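Local coordinates for protein ICChI, a glycosylated chitinase (Ipomoea carnea, PDB 6IDN) that hydrolyses chitin and also has lysozyme activity, a glycosylated plant enzyme of glycoside hydrolase family 18 with a TIM-barrel fold, at residues G1-Q9 with D24-F32; Y99-G107 with D116-F124. All coordinates share one frame; numbering follows the deposited sequence. Where two conformers were deposited one is given.

Overall arrangement
Both contacts reach the same barrel sheet, contact 1 with two strands and contact 2 with the start of strand 121-126. Contact 1 pairs neighbouring barrel strands, 2-7 and 27-36, near the centre of the chain; contact 2, about 16 Å away between centres, lies further out, where the loop ending helix 90-103 meets the approach to strand 121-126. Contact 1 is stitched by a run of backbone hydrogen bonds; Y6 and N29 share one face with A4 and I27, while I5, I28, W7 and I30 take the other. A single loop-to-loop backbone hydrogen bond crosses in contact 2, beside a mostly leucine and isoleucine interior and an exposed end that binds calcium. They meet where Y6 OH probably hydrogen-bonds D123 OD2, inside the barrel.

Contact 1: G1-Q9 with D24-F32; sequences GEIAIYWGQ and DYDIINIGF
Strands 2-7 and 27-32 run parallel, 4.6 Å apart at their closest and inclined by 24°, with backbone bonds from I5 N to I27 O as far as G31 N to W7 O; with helix 16-21 they form the first beta-alpha-beta unit of the TIM barrel. Just ahead of this pairing D26 doubles back on I3: D26 N reaches I3 O, while D26 OD2 takes I3 N on its anti lone pair at 3.0 Å. The same OD2 has a salt bridge to K269, which probably eases the nearness of the E2 carboxylate; a water joins E2 OE2 to D26 O. On one face, with CG1 of I5 anti to the backbone N (chi1 -163°), CG2 is left between N and the carbonyl carbon, over the Y25 ring and 3.6 Å from its centroid. On the other, N29 covers the Y6 ring: CB stands 3.8 Å from the Y6 centroid, and ND2 lies nearer the rim, 3.5 Å from Y6 CZ. Y6 OH is hydrogen-bonded to D123 OD2. A leucine in place of Y6 would probably leave the N29 amide without its ring face and D123 without this hydroxyl. Q9 NE2 donates to G31 O over 2.9 Å from above the carbonyl plane, and its CG touches F32 CD2. The backbone bonds and the Y6-D123 pair thus satisfy buried polar atoms of the barrel, while I28 and Y25 pack outward against helix 16-21.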
# COMPACT_ATOMS: atom_id res chain seq x y z
N GLY A 1 12.07 3.94 -12.17
CA GLY A 1 10.79 3.74 -11.51
C GLY A 1 10.64 2.35 -10.92
O GLY A 1 11.34 1.42 -11.31
N GLU A 2 9.71 2.22 -9.97
CA GLU A 2 9.45 0.98 -9.25
C GLU A 2 8.02 0.53 -9.50
O GLU A 2 7.15 1.32 -9.88
CB GLU A 2 9.68 1.15 -7.74
CG GLU A 2 11.13 1.40 -7.36
CD GLU A 2 11.32 1.48 -5.86
OE1 GLU A 2 10.65 2.30 -5.20
OE2 GLU A 2 12.17 0.74 -5.34
N ILE A 3 7.77 -0.75 -9.26
CA ILE A 3 6.41 -1.29 -9.23
C ILE A 3 6.12 -1.82 -7.84
O ILE A 3 6.91 -2.59 -7.28
CB ILE A 3 6.21 -2.40 -10.28
CG1 ILE A 3 6.40 -1.83 -11.68
CG2 ILE A 3 4.82 -3.01 -10.13
CD1 ILE A 3 6.19 -2.84 -12.80
N ALA A 4 5.00 -1.38 -7.27
CA ALA A 4 4.48 -1.91 -6.01
C ALA A 4 3.25 -2.74 -6.32
O ALA A 4 2.49 -2.41 -7.23
CB ALA A 4 4.10 -0.79 -5.04
N ILE A 5 3.04 -3.81 -5.56
CA ILE A 5 1.86 -4.64 -5.77
C ILE A 5 1.31 -5.08 -4.43
O ILE A 5 2.04 -5.26 -3.46
CB ILE A 5 2.15 -5.86 -6.67
CG1 ILE A 5 0.82 -6.44 -7.18
CG2 ILE A 5 2.96 -6.92 -5.90
CD1 ILE A 5 0.90 -7.08 -8.54
N TYR A 6 -0.02 -5.27 -4.40
CA TYR A 6 -0.70 -5.83 -3.23
C TYR A 6 -0.75 -7.35 -3.30
O TYR A 6 -1.05 -7.94 -4.34
CB TYR A 6 -2.12 -5.27 -3.12
CG TYR A 6 -2.14 -3.88 -2.55
CD1 TYR A 6 -1.94 -2.77 -3.37
CD2 TYR A 6 -2.37 -3.66 -1.20
CE1 TYR A 6 -1.94 -1.50 -2.86
CE2 TYR A 6 -2.38 -2.37 -0.67
CZ TYR A 6 -2.16 -1.30 -1.51
OH TYR A 6 -2.15 -0.02 -1.01
N TRP A 7 -0.48 -7.97 -2.15
CA TRP A 7 -0.55 -9.42 -2.02
C TRP A 7 -1.26 -9.74 -0.72
O TRP A 7 -1.18 -8.99 0.26
CB TRP A 7 0.86 -10.04 -2.03
CG TRP A 7 0.92 -11.53 -1.78
CD1 TRP A 7 1.00 -12.50 -2.72
CD2 TRP A 7 0.96 -12.20 -0.50
NE1 TRP A 7 1.07 -13.75 -2.12
CE2 TRP A 7 1.05 -13.58 -0.76
CE3 TRP A 7 0.93 -11.76 0.83
CZ2 TRP A 7 1.09 -14.52 0.26
CZ3 TRP A 7 0.97 -12.69 1.84
CH2 TRP A 7 1.05 -14.06 1.55
N GLY A 8 -2.00 -10.85 -0.72
CA GLY A 8 -2.63 -11.33 0.50
C GLY A 8 -4.10 -11.67 0.37
O GLY A 8 -4.62 -12.45 1.16
N GLN A 9 -4.78 -11.09 -0.62
CA GLN A 9 -6.24 -11.13 -0.64
C GLN A 9 -6.80 -12.15 -1.62
O GLN A 9 -8.01 -12.13 -1.90
CB GLN A 9 -6.79 -9.74 -0.92
CG GLN A 9 -6.67 -8.78 0.27
CD GLN A 9 -7.38 -9.32 1.49
OE1 GLN A 9 -8.61 -9.46 1.49
NE2 GLN A 9 -6.61 -9.68 2.53
N ASP A 24 9.42 -8.66 -10.87
CA ASP A 24 8.69 -7.51 -11.40
C ASP A 24 8.42 -6.44 -10.35
O ASP A 24 8.12 -5.30 -10.72
CB ASP A 24 7.34 -7.96 -11.98
CG ASP A 24 7.48 -8.58 -13.36
OD1 ASP A 24 8.56 -8.47 -13.96
OD2 ASP A 24 6.50 -9.20 -13.84
N TYR A 25 8.52 -6.78 -9.06
CA TYR A 25 8.06 -5.88 -8.00
C TYR A 25 9.21 -5.43 -7.12
O TYR A 25 10.10 -6.22 -6.77
CB TYR A 25 6.99 -6.56 -7.14
CG TYR A 25 5.96 -7.30 -7.94
CD1 TYR A 25 5.19 -6.65 -8.89
CD2 TYR A 25 5.76 -8.67 -7.76
CE1 TYR A 25 4.24 -7.32 -9.63
CE2 TYR A 25 4.81 -9.35 -8.50
CZ TYR A 25 4.05 -8.68 -9.43
OH TYR A 25 3.10 -9.35 -10.16
N ASP A 26 9.19 -4.15 -6.79
CA ASP A 26 10.14 -3.57 -5.86
C ASP A 26 9.58 -3.40 -4.47
O ASP A 26 10.36 -3.25 -3.52
CB ASP A 26 10.59 -2.20 -6.38
CG ASP A 26 11.15 -2.29 -7.78
OD1 ASP A 26 12.36 -2.61 -7.92
OD2 ASP A 26 10.37 -2.08 -8.74
N ILE A 27 8.25 -3.39 -4.33
CA ILE A 27 7.54 -3.22 -3.06
C ILE A 27 6.34 -4.15 -3.05
O ILE A 27 5.61 -4.24 -4.04
CB ILE A 27 7.06 -1.76 -2.86
CG1 ILE A 27 8.26 -0.82 -2.92
CG2 ILE A 27 6.34 -1.62 -1.55
CD1 ILE A 27 7.88 0.63 -3.05
N ILE A 28 6.13 -4.86 -1.94
CA ILE A 28 4.96 -5.71 -1.74
C ILE A 28 4.17 -5.14 -0.58
O ILE A 28 4.69 -5.03 0.53
CB ILE A 28 5.32 -7.17 -1.44
CG1 ILE A 28 6.42 -7.69 -2.36
CG2 ILE A 28 4.06 -8.06 -1.51
CD1 ILE A 28 5.98 -7.88 -3.77
N ASN A 29 2.90 -4.81 -0.82
CA ASN A 29 1.99 -4.43 0.26
C ASN A 29 1.18 -5.66 0.65
O ASN A 29 0.36 -6.14 -0.14
CB ASN A 29 1.05 -3.31 -0.17
CG ASN A 29 1.78 -2.04 -0.49
OD1 ASN A 29 2.69 -1.64 0.23
ND2 ASN A 29 1.35 -1.38 -1.57
N ILE A 30 1.37 -6.14 1.88
CA ILE A 30 0.62 -7.29 2.38
C ILE A 30 -0.66 -6.76 3.03
O ILE A 30 -0.61 -6.08 4.06
CB ILE A 30 1.45 -8.11 3.38
CG1 ILE A 30 2.71 -8.69 2.73
CG2 ILE A 30 0.59 -9.22 4.02
CD1 ILE A 30 3.56 -9.55 3.68
N GLY A 31 -1.81 -7.07 2.44
CA GLY A 31 -3.09 -6.61 2.96
C GLY A 31 -3.91 -7.81 3.40
O GLY A 31 -3.83 -8.88 2.79
N PHE A 32 -4.71 -7.65 4.47
CA PHE A 32 -4.96 -6.39 5.18
C PHE A 32 -5.11 -6.59 6.68
O PHE A 32 -5.60 -7.63 7.12
CB PHE A 32 -6.24 -5.72 4.67
CG PHE A 32 -6.10 -5.12 3.30
CD1 PHE A 32 -5.33 -3.99 3.10
CD2 PHE A 32 -6.75 -5.70 2.22
CE1 PHE A 32 -5.21 -3.43 1.83
CE2 PHE A 32 -6.63 -5.16 0.95
CZ PHE A 32 -5.85 -4.02 0.75
O HOH W 1 12.26 -1.37 -3.16

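Contact 2: Y99-G107 with D116-F124. With CA (calcium ion), chain F.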
# COMPACT_ATOMS: atom_id res chain seq x y z
N TYR A 99 1.55 -1.23 18.74
CA TYR A 99 1.18 -2.58 18.33
C TYR A 99 1.84 -2.94 17.01
O TYR A 99 2.36 -4.05 16.85
CB TYR A 99 -0.35 -2.71 18.20
CG TYR A 99 -0.77 -3.91 17.36
CD1 TYR A 99 -0.90 -5.17 17.93
CD2 TYR A 99 -1.00 -3.79 15.99
CE1 TYR A 99 -1.25 -6.27 17.16
CE2 TYR A 99 -1.35 -4.89 15.21
CZ TYR A 99 -1.48 -6.13 15.81
OH TYR A 99 -1.84 -7.22 15.04
N LEU A 100 1.79 -2.02 16.04
CA LEU A 100 2.37 -2.31 14.74
C LEU A 100 3.88 -2.49 14.85
O LEU A 100 4.45 -3.41 14.25
CB LEU A 100 2.03 -1.20 13.75
CG LEU A 100 0.54 -1.08 13.45
CD1 LEU A 100 0.29 0.20 12.68
CD2 LEU A 100 0.07 -2.26 12.64
N TRP A 101 4.53 -1.62 15.62
CA TRP A 101 5.98 -1.75 15.80
C TRP A 101 6.32 -3.08 16.45
O TRP A 101 7.22 -3.81 16.00
CB TRP A 101 6.52 -0.58 16.64
CG TRP A 101 7.95 -0.78 17.02
CD1 TRP A 101 8.41 -1.20 18.23
CD2 TRP A 101 9.09 -0.61 16.19
NE1 TRP A 101 9.79 -1.31 18.20
CE2 TRP A 101 10.22 -0.95 16.95
CE3 TRP A 101 9.28 -0.19 14.87
CZ2 TRP A 101 11.52 -0.89 16.44
CZ3 TRP A 101 10.57 -0.15 14.36
CH2 TRP A 101 11.67 -0.49 15.15
N ASN A 102 5.59 -3.44 17.51
CA ASN A 102 5.92 -4.63 18.28
C ASN A 102 5.61 -5.91 17.52
O ASN A 102 6.29 -6.93 17.73
CB ASN A 102 5.15 -4.62 19.60
CG ASN A 102 5.67 -3.60 20.58
OD1 ASN A 102 6.78 -3.09 20.45
ND2 ASN A 102 4.87 -3.31 21.60
N ASN A 103 4.58 -5.89 16.68
CA ASN A 103 4.10 -7.14 16.09
C ASN A 103 4.54 -7.34 14.65
O ASN A 103 4.65 -8.50 14.21
CB ASN A 103 2.57 -7.20 16.19
CG ASN A 103 2.11 -7.58 17.58
OD1 ASN A 103 2.04 -8.76 17.92
ND2 ASN A 103 1.82 -6.58 18.41
N PHE A 104 4.83 -6.27 13.92
CA PHE A 104 5.15 -6.36 12.50
C PHE A 104 6.49 -5.71 12.14
O PHE A 104 7.12 -6.12 11.17
CB PHE A 104 4.02 -5.74 11.66
CG PHE A 104 2.74 -6.52 11.71
CD1 PHE A 104 2.56 -7.63 10.90
CD2 PHE A 104 1.72 -6.16 12.58
CE1 PHE A 104 1.39 -8.37 10.96
CE2 PHE A 104 0.55 -6.90 12.64
CZ PHE A 104 0.38 -8.00 11.83
N LEU A 105 6.93 -4.71 12.90
CA LEU A 105 8.13 -3.96 12.56
C LEU A 105 9.29 -4.46 13.44
O LEU A 105 9.41 -5.68 13.59
CB LEU A 105 7.84 -2.46 12.62
CG LEU A 105 6.66 -2.02 11.75
CD1 LEU A 105 6.48 -0.51 11.98
CD2 LEU A 105 6.92 -2.33 10.27
N GLY A 106 10.12 -3.60 14.03
CA GLY A 106 11.32 -4.10 14.69
C GLY A 106 11.22 -4.41 16.17
O GLY A 106 12.25 -4.66 16.81
N GLY A 107 10.02 -4.41 16.76
CA GLY A 107 9.85 -4.65 18.18
C GLY A 107 9.56 -6.11 18.48
O GLY A 107 9.72 -6.99 17.63
N ASP A 116 9.49 -13.68 13.07
CA ASP A 116 10.46 -12.73 13.61
C ASP A 116 10.93 -11.67 12.63
O ASP A 116 11.38 -10.60 13.07
CB ASP A 116 11.67 -13.48 14.15
CG ASP A 116 11.75 -13.44 15.67
OD1 ASP A 116 10.78 -13.00 16.32
OD2 ASP A 116 12.78 -13.89 16.21
N GLU A 117 10.86 -11.91 11.32
CA GLU A 117 11.41 -10.95 10.37
C GLU A 117 10.62 -9.64 10.37
O GLU A 117 9.39 -9.65 10.25
CB GLU A 117 11.43 -11.55 8.96
CG GLU A 117 12.18 -10.70 7.95
CD GLU A 117 13.68 -10.71 8.16
OE1 GLU A 117 14.21 -11.67 8.76
OE2 GLU A 117 14.35 -9.74 7.73
N SER A 118 11.32 -8.52 10.47
CA SER A 118 10.68 -7.21 10.48
C SER A 118 10.20 -6.81 9.08
O SER A 118 10.91 -6.98 8.09
CB SER A 118 11.63 -6.12 10.98
OG SER A 118 10.97 -4.84 11.02
N LEU A 119 8.99 -6.29 9.01
CA LEU A 119 8.59 -5.64 7.77
C LEU A 119 9.23 -4.25 7.68
O LEU A 119 9.78 -3.72 8.66
CB LEU A 119 7.06 -5.53 7.68
CG LEU A 119 6.29 -6.86 7.64
CD1 LEU A 119 4.81 -6.66 7.34
CD2 LEU A 119 6.90 -7.78 6.63
N ASP A 120 9.14 -3.65 6.50
CA ASP A 120 9.80 -2.39 6.23
C ASP A 120 8.96 -1.16 6.54
O ASP A 120 9.51 -0.07 6.64
CB ASP A 120 10.25 -2.34 4.77
CG ASP A 120 11.40 -3.27 4.50
OD1 ASP A 120 12.49 -3.10 5.10
OD2 ASP A 120 11.23 -4.20 3.70
N GLY A 121 7.65 -1.30 6.71
CA GLY A 121 6.83 -0.14 6.96
C GLY A 121 5.36 -0.49 6.84
O GLY A 121 4.99 -1.67 6.75
N ILE A 122 4.55 0.57 6.81
CA ILE A 122 3.11 0.50 6.98
C ILE A 122 2.46 1.27 5.85
O ILE A 122 2.81 2.43 5.60
CB ILE A 122 2.68 1.09 8.34
CG1 ILE A 122 3.39 0.32 9.48
CG2 ILE A 122 1.15 1.05 8.48
CD1 ILE A 122 3.04 -1.16 9.53
N ASP A 123 1.54 0.61 5.15
CA ASP A 123 0.76 1.21 4.07
C ASP A 123 -0.62 1.55 4.61
O ASP A 123 -1.26 0.71 5.25
CB ASP A 123 0.65 0.23 2.90
CG ASP A 123 -0.29 0.70 1.80
OD1 ASP A 123 -0.05 1.79 1.25
OD2 ASP A 123 -1.25 -0.04 1.48
N PHE A 124 -1.08 2.78 4.35
CA PHE A 124 -2.36 3.27 4.88
C PHE A 124 -3.40 3.17 3.75
O PHE A 124 -3.53 4.09 2.95
CB PHE A 124 -2.26 4.72 5.34
CG PHE A 124 -1.52 4.95 6.63
CD1 PHE A 124 -0.24 4.44 6.85
CD2 PHE A 124 -2.08 5.77 7.60
CE1 PHE A 124 0.43 4.70 8.03
CE2 PHE A 124 -1.41 6.06 8.79
CZ PHE A 124 -0.16 5.52 9.01
CA CA F . 12.01 -10.82 17.43
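F104 and L105, just past the end of helix 90-103, meet S118 and L119 on the way into strand 121-126. The backbone join is one nearly straight bond, L119 N to F104 O at 2.9 Å and 170°. L105 packs between loop and strand. Its CB, which leaves the backbone away from 116-124, comes no nearer than 4.2 Å to S118 OG; CG, set beside the backbone N (chi1 -55°), brings the branch back toward the strand. CD1 rests on I122 CG1, 4.1 Å away. CD2 goes to 3.6 Å from L119 O and 3.8 Å from G121 N, and also touches L119 CB and I122 CD1. The leucine therefore ends against backbone as much as against side chains, at the point where the strand begins. On the helix side, L100 CB lies 4.3 Å from I122 CD1, continuing the apolar layer. S118 OG, held beside its own carbonyl carbon (chi1 -178°), is placed to donate to L119 O, and it also lies tightly against the L105 carbonyl, whose oxygen bonds R112. At the outer end D116 OD1 binds calcium at 2.7 Å, with Q108 supplying another ligand, and E117 forms a salt bridge to K68. D120 and strand 121-126 begin the DGxDxDxE signature, which in family 18 enzymes holds the active-site acids, and the contact joins the end of helix 90-103 to its lead-in. Apolar contacts thus close the inner part of this connection, while the calcium and the E117-K68 salt bridge lie toward its more exposed end.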